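PaxB (Photorhabdus luminescens, PDB 6EK4) probably acts as one component of a two-component alpha-helical pore-forming toxin of the YaxAB type, helping to perforate target membranes. Local coordinates at residues K183-L196 and I223-I237. Sequence-based numbering, arbitrary orientation.
Sequences KIIESQDVIRQYNL and IKQAIKQGVEIAKKI
Against the ring of Tyr194, Ile223 sets its CG2 methyl obliquely, 3.5 Å from CE2, while Gln193 CG lies over one face, offset toward the rim, and Val190 O sits in plane at the edge. A second flat group is the amide of Gln229: Lys183, bent at chi2 (-100°), brings NZ to 3.1 Å from Gln229 OE1, donating from above the carbonyl plane. Beside this bond the backbones come closest at Gly230, whose CA is 4.2 Å from that of Ile184. Ser187 fits among Ala226, Ile227, Gly230 and Val231, and its OG, turned beside its own backbone N (chi1 -73°), donates to Ala226 O. That carbonyl also accepts Gly230 N within its helix, the two donors arriving from opposite faces of its plane. Ile227 is the returning knob, CD1 lying 3.5 Å from Ile191 CG1 and meeting Leu196 CD2 tip to tip. Ile184 enters among Gly230, Ile233, Ala234 and Ile237, with helix 247-321 packing against Ala234 and Ile237. The arrangement exemplifies knobs-into-holes packing with a glycine at the crossing: segments 183-193 and 223-237, 7.7 Å between axes and 130° apart in N-to-C direction, cross at one extremity of an elongated, largely helical toxin.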
ATOM      1  N   LYS A 183      24.655  41.368  13.855  1.00 77.97           N
ATOM      2  CA  LYS A 183      25.328  42.163  14.887  1.00 77.48           C
ATOM      3  C   LYS A 183      26.385  43.066  14.250  1.00 75.73           C
ATOM      4  O   LYS A 183      26.530  44.230  14.627  1.00 75.73           O
ATOM      5  CB  LYS A 183      25.985  41.255  15.932  1.00 78.24           C
ATOM      6  CG  LYS A 183      25.028  40.315  16.658  1.00 79.08           C
ATOM      7  CD  LYS A 183      24.611  40.804  18.035  1.00 80.37           C
ATOM      8  CE  LYS A 183      23.845  39.711  18.767  1.00 81.31           C
ATOM      9  NZ  LYS A 183      23.304  40.154  20.082  1.00 82.93           N
ATOM     10  N   ILE A 184      27.119  42.518  13.284  1.00 74.09           N
ATOM     11  CA  ILE A 184      28.123  43.273  12.533  1.00 73.15           C
ATOM     12  C   ILE A 184      27.466  44.332  11.643  1.00 72.86           C
ATOM     13  O   ILE A 184      27.998  45.430  11.485  1.00 72.64           O
ATOM     14  CB  ILE A 184      29.013  42.333  11.683  1.00 72.48           C
ATOM     15  CG1 ILE A 184      29.870  41.456  12.604  1.00 72.72           C
ATOM     16  CG2 ILE A 184      29.904  43.127  10.732  1.00 72.46           C
ATOM     17  CD1 ILE A 184      30.662  40.385  11.886  1.00 72.78           C
ATOM     18  N   ILE A 185      26.313  44.002  11.068  1.00 73.48           N
ATOM     19  CA  ILE A 185      25.565  44.955  10.243  1.00 74.40           C
ATOM     20  C   ILE A 185      25.108  46.158  11.075  1.00 75.23           C
ATOM     21  O   ILE A 185      25.173  47.294  10.607  1.00 75.72           O
ATOM     22  CB  ILE A 185      24.363  44.281   9.538  1.00 74.28           C
ATOM     23  CG1 ILE A 185      24.869  43.316   8.459  1.00 74.11           C
ATOM     24  CG2 ILE A 185      23.441  45.321   8.906  1.00 74.59           C
ATOM     25  CD1 ILE A 185      23.840  42.309   7.989  1.00 74.84           C
ATOM     26  N   GLU A 186      24.656  45.903  12.302  1.00 76.27           N
ATOM     27  CA  GLU A 186      24.247  46.977  13.213  1.00 77.61           C
ATOM     28  C   GLU A 186      25.430  47.861  13.612  1.00 77.09           C
ATOM     29  O   GLU A 186      25.267  49.069  13.783  1.00 77.36           O
ATOM     30  CB  GLU A 186      23.576  46.405  14.469  1.00 79.40           C
ATOM     31  CG  GLU A 186      22.218  45.760  14.222  1.00 81.37           C
ATOM     32  CD  GLU A 186      21.072  46.759  14.191  1.00 83.77           C
ATOM     33  OE1 GLU A 186      19.972  46.414  14.674  1.00 86.44           O
ATOM     34  OE2 GLU A 186      21.261  47.885  13.684  1.00 84.81           O
ATOM     35  N   SER A 187      26.609  47.258  13.760  1.00 76.48           N
ATOM     36  CA  SER A 187      27.834  48.008  14.047  1.00 76.35           C
ATOM     37  C   SER A 187      28.186  48.953  12.907  1.00 76.14           C
ATOM     38  O   SER A 187      28.526  50.111  13.139  1.00 77.01           O
ATOM     39  CB  SER A 187      29.010  47.061  14.300  1.00 76.08           C
ATOM     40  OG  SER A 187      28.884  46.429  15.556  1.00 77.25           O
ATOM     41  N   GLN A 188      28.110  48.450  11.679  1.00 75.51           N
ATOM     42  CA  GLN A 188      28.372  49.265  10.497  1.00 75.06           C
ATOM     43  C   GLN A 188      27.380  50.422  10.380  1.00 76.15           C
ATOM     44  O   GLN A 188      27.767  51.537  10.034  1.00 75.71           O
ATOM     45  CB  GLN A 188      28.333  48.401   9.233  1.00 74.64           C
ATOM     46  CG  GLN A 188      29.528  47.471   9.095  1.00 73.81           C
ATOM     47  CD  GLN A 188      29.437  46.563   7.882  1.00 73.58           C
ATOM     48  OE1 GLN A 188      28.369  46.041   7.557  1.00 73.04           O
ATOM     49  NE2 GLN A 188      30.567  46.359   7.212  1.00 73.24           N
ATOM     50  N   ASP A 189      26.111  50.156  10.680  1.00 77.99           N
ATOM     51  CA  ASP A 189      25.066  51.180  10.596  1.00 79.96           C
ATOM     52  C   ASP A 189      25.337  52.361  11.529  1.00 79.85           C
ATOM     53  O   ASP A 189      25.219  53.512  11.112  1.00 80.90           O
ATOM     54  CB  ASP A 189      23.680  50.584  10.884  1.00 82.01           C
ATOM     55  CG  ASP A 189      23.167  49.701   9.748  1.00 83.52           C
ATOM     56  OD1 ASP A 189      23.832  49.618   8.692  1.00 84.32           O
ATOM     57  OD2 ASP A 189      22.088  49.089   9.913  1.00 85.07           O
ATOM     58  N   VAL A 190      25.705  52.081  12.779  1.00 79.19           N
ATOM     59  CA  VAL A 190      26.029  53.152  13.736  1.00 79.42           C
ATOM     60  C   VAL A 190      27.341  53.866  13.381  1.00 78.71           C
ATOM     61  O   VAL A 190      27.496  55.055  13.663  1.00 79.56           O
ATOM     62  CB  VAL A 190      26.062  52.658  15.207  1.00 79.52           C
ATOM     63  CG1 VAL A 190      24.693  52.139  15.622  1.00 79.69           C
ATOM     64  CG2 VAL A 190      27.127  51.591  15.430  1.00 79.04           C
ATOM     65  N   ILE A 191      28.273  53.140  12.765  1.00 77.40           N
ATOM     66  CA  ILE A 191      29.508  53.735  12.248  1.00 76.62           C
ATOM     67  C   ILE A 191      29.192  54.653  11.067  1.00 77.70           C
ATOM     68  O   ILE A 191      29.682  55.780  11.000  1.00 78.80           O
ATOM     69  CB  ILE A 191      30.525  52.648  11.819  1.00 75.01           C
ATOM     70  CG1 ILE A 191      31.089  51.943  13.056  1.00 74.38           C
ATOM     71  CG2 ILE A 191      31.666  53.248  11.003  1.00 74.80           C
ATOM     72  CD1 ILE A 191      31.754  50.614  12.765  1.00 73.88           C
ATOM     73  N   ARG A 192      28.369  54.162  10.145  1.00 78.99           N
ATOM     74  CA  ARG A 192      27.982  54.922   8.956  1.00 80.46           C
ATOM     75  C   ARG A 192      27.070  56.108   9.286  1.00 80.51           C
ATOM     76  O   ARG A 192      27.199  57.177   8.687  1.00 80.55           O
ATOM     77  CB  ARG A 192      27.302  53.995   7.939  1.00 82.39           C
ATOM     78  CG  ARG A 192      28.261  53.028   7.253  1.00 84.04           C
ATOM     79  CD  ARG A 192      27.583  51.720   6.856  1.00 86.01           C
ATOM     80  NE  ARG A 192      28.304  50.987   5.812  1.00 87.77           N
ATOM     81  CZ  ARG A 192      29.481  50.376   5.969  1.00 88.76           C
ATOM     82  NH1 ARG A 192      30.123  50.396   7.136  1.00 89.67           N
ATOM     83  NH2 ARG A 192      30.030  49.741   4.938  1.00 88.37           N
ATOM     84  N   GLN A 193      26.161  55.917  10.240  1.00 80.48           N
ATOM     85  CA  GLN A 193      25.191  56.951  10.615  1.00 81.64           C
ATOM     86  C   GLN A 193      25.846  58.139  11.319  1.00 81.30           C
ATOM     87  O   GLN A 193      25.509  59.290  11.039  1.00 82.05           O
ATOM     88  CB  GLN A 193      24.098  56.354  11.512  1.00 82.84           C
ATOM     89  CG  GLN A 193      22.992  57.323  11.910  1.00 84.98           C
ATOM     90  CD  GLN A 193      21.979  56.705  12.860  1.00 86.36           C
ATOM     91  OE1 GLN A 193      21.819  55.484  12.911  1.00 86.25           O
ATOM     92  NE2 GLN A 193      21.288  57.550  13.620  1.00 87.75           N
ATOM     93  N   TYR A 194      26.772  57.855  12.233  1.00 80.07           N
ATOM     94  CA  TYR A 194      27.430  58.897  13.030  1.00 79.39           C
ATOM     95  C   TYR A 194      28.830  59.273  12.520  1.00 78.25           C
ATOM     96  O   TYR A 194      29.556  60.008  13.190  1.00 78.29           O
ATOM     97  CB  TYR A 194      27.490  58.463  14.498  1.00 79.42           C
ATOM     98  CG  TYR A 194      26.142  58.478  15.182  1.00 80.41           C
ATOM     99  CD1 TYR A 194      25.576  59.673  15.616  1.00 81.78           C
ATOM    100  CD2 TYR A 194      25.431  57.300  15.394  1.00 80.38           C
ATOM    101  CE1 TYR A 194      24.341  59.696  16.243  1.00 83.17           C
ATOM    102  CE2 TYR A 194      24.195  57.313  16.021  1.00 81.82           C
ATOM    103  CZ  TYR A 194      23.655  58.513  16.443  1.00 83.03           C
ATOM    104  OH  TYR A 194      22.429  58.537  17.066  1.00 84.26           O
ATOM    105  N   ASN A 195      29.192  58.778  11.335  1.00 77.18           N
ATOM    106  CA  ASN A 195      30.459  59.120  10.674  1.00 75.89           C
ATOM    107  C   ASN A 195      31.689  58.861  11.545  1.00 75.19           C
ATOM    108  O   ASN A 195      32.586  59.700  11.633  1.00 75.27           O
ATOM    109  CB  ASN A 195      30.445  60.581  10.202  1.00 76.33           C
ATOM    110  CG  ASN A 195      29.222  60.916   9.368  1.00 77.40           C
ATOM    111  OD1 ASN A 195      28.100  60.933   9.873  1.00 77.54           O
ATOM    112  ND2 ASN A 195      29.435  61.197   8.087  1.00 78.03           N
ATOM    113  N   LEU A 196      31.729  57.693  12.178  1.00 75.08           N
ATOM    114  CA  LEU A 196      32.843  57.331  13.063  1.00 75.04           C
ATOM    115  C   LEU A 196      34.168  57.156  12.314  1.00 74.65           C
ATOM    116  O   LEU A 196      35.234  57.376  12.886  1.00 74.81           O
ATOM    117  CB  LEU A 196      32.515  56.063  13.865  1.00 75.01           C
ATOM    118  CG  LEU A 196      31.789  56.280  15.198  1.00 76.04           C
ATOM    119  CD1 LEU A 196      30.583  57.197  15.044  1.00 76.65           C
ATOM    120  CD2 LEU A 196      31.377  54.943  15.798  1.00 76.14           C
ATOM    121  N   ILE A 223      24.661  53.071  20.494  1.00 89.56           N
ATOM    122  CA  ILE A 223      25.820  52.825  19.627  1.00 87.39           C
ATOM    123  C   ILE A 223      26.943  52.090  20.358  1.00 86.24           C
ATOM    124  O   ILE A 223      27.684  51.319  19.750  1.00 85.19           O
ATOM    125  CB  ILE A 223      26.374  54.131  19.000  1.00 87.30           C
ATOM    126  CG1 ILE A 223      27.039  55.033  20.052  1.00 88.07           C
ATOM    127  CG2 ILE A 223      25.266  54.884  18.273  1.00 87.86           C
ATOM    128  CD1 ILE A 223      27.622  56.306  19.479  1.00 87.85           C
ATOM    129  N   LYS A 224      27.059  52.331  21.660  1.00 86.50           N
ATOM    130  CA  LYS A 224      28.109  51.721  22.472  1.00 86.27           C
ATOM    131  C   LYS A 224      27.930  50.202  22.561  1.00 85.71           C
ATOM    132  O   LYS A 224      28.910  49.459  22.602  1.00 84.80           O
ATOM    133  CB  LYS A 224      28.116  52.351  23.868  1.00 87.65           C
ATOM    134  CG  LYS A 224      29.398  52.156  24.656  1.00 87.92           C
ATOM    135  CD  LYS A 224      29.557  53.214  25.741  1.00 88.95           C
ATOM    136  CE  LYS A 224      28.366  53.258  26.689  1.00 90.33           C
ATOM    137  NZ  LYS A 224      28.639  54.087  27.893  1.00 91.42           N
ATOM    138  N   GLN A 225      26.677  49.752  22.573  1.00 86.45           N
ATOM    139  CA  GLN A 225      26.366  48.322  22.613  1.00 86.89           C
ATOM    140  C   GLN A 225      26.534  47.696  21.228  1.00 84.98           C
ATOM    141  O   GLN A 225      26.983  46.555  21.106  1.00 85.16           O
ATOM    142  CB  GLN A 225      24.938  48.088  23.123  1.00 88.60           C
ATOM    143  CG  GLN A 225      24.797  46.916  24.083  1.00 90.21           C
ATOM    144  CD  GLN A 225      25.281  47.255  25.484  1.00 92.72           C
ATOM    145  OE1 GLN A 225      26.481  47.405  25.719  1.00 93.43           O
ATOM    146  NE2 GLN A 225      24.346  47.378  26.423  1.00 94.12           N
ATOM    147  N   ALA A 226      26.165  48.446  20.190  1.00 83.05           N
ATOM    148  CA  ALA A 226      26.286  47.978  18.809  1.00 81.05           C
ATOM    149  C   ALA A 226      27.743  47.722  18.428  1.00 79.65           C
ATOM    150  O   ALA A 226      28.075  46.648  17.929  1.00 79.59           O
ATOM    151  CB  ALA A 226      25.659  48.981  17.852  1.00 80.55           C
ATOM    152  N   ILE A 227      28.603  48.707  18.680  1.00 78.65           N
ATOM    153  CA  ILE A 227      30.028  48.600  18.354  1.00 77.41           C
ATOM    154  C   ILE A 227      30.657  47.421  19.097  1.00 78.07           C
ATOM    155  O   ILE A 227      31.294  46.565  18.483  1.00 77.39           O
ATOM    156  CB  ILE A 227      30.800  49.897  18.704  1.00 77.18           C
ATOM    157  CG1 ILE A 227      30.299  51.087  17.870  1.00 76.45           C
ATOM    158  CG2 ILE A 227      32.302  49.713  18.502  1.00 76.80           C
ATOM    159  CD1 ILE A 227      30.756  51.090  16.427  1.00 75.50           C
ATOM    160  N   LYS A 228      30.463  47.376  20.413  1.00 79.52           N
ATOM    161  CA  LYS A 228      31.058  46.336  21.258  1.00 80.62           C
ATOM    162  C   LYS A 228      30.689  44.924  20.796  1.00 80.17           C
ATOM    163  O   LYS A 228      31.539  44.036  20.772  1.00 80.00           O
ATOM    164  CB  LYS A 228      30.632  46.521  22.719  1.00 82.56           C
ATOM    165  CG  LYS A 228      31.461  45.726  23.720  1.00 84.29           C
ATOM    166  CD  LYS A 228      30.590  45.151  24.830  1.00 86.68           C
ATOM    167  CE  LYS A 228      31.419  44.559  25.961  1.00 88.36           C
ATOM    168  NZ  LYS A 228      31.893  45.601  26.913  1.00 89.60           N
ATOM    169  N   GLN A 229      29.424  44.723  20.432  1.00 80.09           N
ATOM    170  CA  GLN A 229      28.940  43.404  20.017  1.00 80.21           C
ATOM    171  C   GLN A 229      29.505  42.974  18.662  1.00 78.99           C
ATOM    172  O   GLN A 229      29.986  41.849  18.517  1.00 79.21           O
ATOM    173  CB  GLN A 229      27.406  43.373  19.981  1.00 80.84           C
ATOM    174  CG  GLN A 229      26.755  43.321  21.356  1.00 82.42           C
ATOM    175  CD  GLN A 229      25.239  43.393  21.297  1.00 83.39           C
ATOM    176  OE1 GLN A 229      24.622  43.003  20.306  1.00 82.72           O
ATOM    177  NE2 GLN A 229      24.630  43.891  22.368  1.00 85.02           N
ATOM    178  N   GLY A 230      29.449  43.868  17.679  1.00 77.84           N
ATOM    179  CA  GLY A 230      29.934  43.565  16.332  1.00 76.91           C
ATOM    180  C   GLY A 230      31.444  43.442  16.232  1.00 76.51           C
ATOM    181  O   GLY A 230      31.953  42.641  15.446  1.00 77.12           O
ATOM    182  N   VAL A 231      32.162  44.239  17.019  1.00 75.96           N
ATOM    183  CA  VAL A 231      33.622  44.163  17.066  1.00 76.13           C
ATOM    184  C   VAL A 231      34.080  42.835  17.670  1.00 77.24           C
ATOM    185  O   VAL A 231      34.978  42.187  17.135  1.00 77.08           O
ATOM    186  CB  VAL A 231      34.226  45.347  17.860  1.00 76.23           C
ATOM    187  CG1 VAL A 231      35.695  45.105  18.190  1.00 76.51           C
ATOM    188  CG2 VAL A 231      34.064  46.643  17.076  1.00 75.87           C
ATOM    189  N   GLU A 232      33.456  42.437  18.777  1.00 78.99           N
ATOM    190  CA  GLU A 232      33.821  41.199  19.475  1.00 81.23           C
ATOM    191  C   GLU A 232      33.641  39.971  18.581  1.00 80.35           C
ATOM    192  O   GLU A 232      34.461  39.050  18.611  1.00 81.16           O
ATOM    193  CB  GLU A 232      32.987  41.036  20.753  1.00 83.83           C
ATOM    194  CG  GLU A 232      33.505  39.970  21.712  1.00 86.36           C
ATOM    195  CD  GLU A 232      32.463  39.524  22.726  1.00 88.58           C
ATOM    196  OE1 GLU A 232      31.294  39.312  22.335  1.00 88.96           O
ATOM    197  OE2 GLU A 232      32.815  39.370  23.916  1.00 90.22           O
ATOM    198  N   ILE A 233      32.567  39.965  17.794  1.00 78.43           N
ATOM    199  CA  ILE A 233      32.280  38.867  16.871  1.00 77.39           C
ATOM    200  C   ILE A 233      33.270  38.861  15.708  1.00 76.06           C
ATOM    201  O   ILE A 233      33.834  37.818  15.376  1.00 76.75           O
ATOM    202  CB  ILE A 233      30.835  38.948  16.327  1.00 77.27           C
ATOM    203  CG1 ILE A 233      29.830  38.718  17.463  1.00 78.40           C
ATOM    204  CG2 ILE A 233      30.612  37.924  15.219  1.00 76.62           C
ATOM    205  CD1 ILE A 233      28.437  39.230  17.167  1.00 78.14           C
ATOM    206  N   ALA A 234      33.475  40.026  15.098  1.00 74.19           N
ATOM    207  CA  ALA A 234      34.386  40.159  13.961  1.00 73.44           C
ATOM    208  C   ALA A 234      35.814  39.764  14.325  1.00 73.82           C
ATOM    209  O   ALA A 234      36.488  39.080  13.556  1.00 73.83           O
ATOM    210  CB  ALA A 234      34.357  41.583  13.423  1.00 72.98           C
ATOM    211  N   LYS A 235      36.268  40.198  15.498  1.00 74.99           N
ATOM    212  CA  LYS A 235      37.608  39.862  15.986  1.00 76.29           C
ATOM    213  C   LYS A 235      37.794  38.353  16.158  1.00 77.65           C
ATOM    214  O   LYS A 235      38.852  37.816  15.831  1.00 78.40           O
ATOM    215  CB  LYS A 235      37.894  40.583  17.309  1.00 76.62           C
ATOM    216  CG  LYS A 235      38.201  42.065  17.149  1.00 76.34           C
ATOM    217  CD  LYS A 235      38.270  42.785  18.488  1.00 77.16           C
ATOM    218  CE  LYS A 235      39.487  42.366  19.301  1.00 78.59           C
ATOM    219  NZ  LYS A 235      39.616  43.155  20.557  1.00 79.32           N
ATOM    220  N   LYS A 236      36.762  37.680  16.660  1.00 78.40           N
ATOM    221  CA  LYS A 236      36.800  36.230  16.870  1.00 79.82           C
ATOM    222  C   LYS A 236      36.861  35.458  15.548  1.00 79.53           C
ATOM    223  O   LYS A 236      37.497  34.407  15.467  1.00 80.04           O
ATOM    224  CB  LYS A 236      35.579  35.784  17.683  1.00 80.56           C
ATOM    225  CG  LYS A 236      35.629  34.338  18.157  1.00 82.29           C
ATOM    226  CD  LYS A 236      34.541  34.061  19.184  1.00 83.39           C
ATOM    227  CE  LYS A 236      34.553  32.612  19.648  1.00 85.24           C
ATOM    228  NZ  LYS A 236      34.108  31.662  18.589  1.00 84.47           N
ATOM    229  N   ILE A 237      36.200  35.989  14.521  1.00 78.91           N
ATOM    230  CA  ILE A 237      36.175  35.367  13.193  1.00 78.55           C
ATOM    231  C   ILE A 237      37.527  35.503  12.484  1.00 79.17           C
ATOM    232  O   ILE A 237      37.991  34.559  11.840  1.00 78.98           O
ATOM    233  CB  ILE A 237      35.059  35.979  12.314  1.00 77.45           C
ATOM    234  CG1 ILE A 237      33.682  35.659  12.904  1.00 77.19           C
ATOM    235  CG2 ILE A 237      35.142  35.461  10.882  1.00 77.64           C
ATOM    236  CD1 ILE A 237      32.604  36.644  12.502  1.00 76.64           C
TER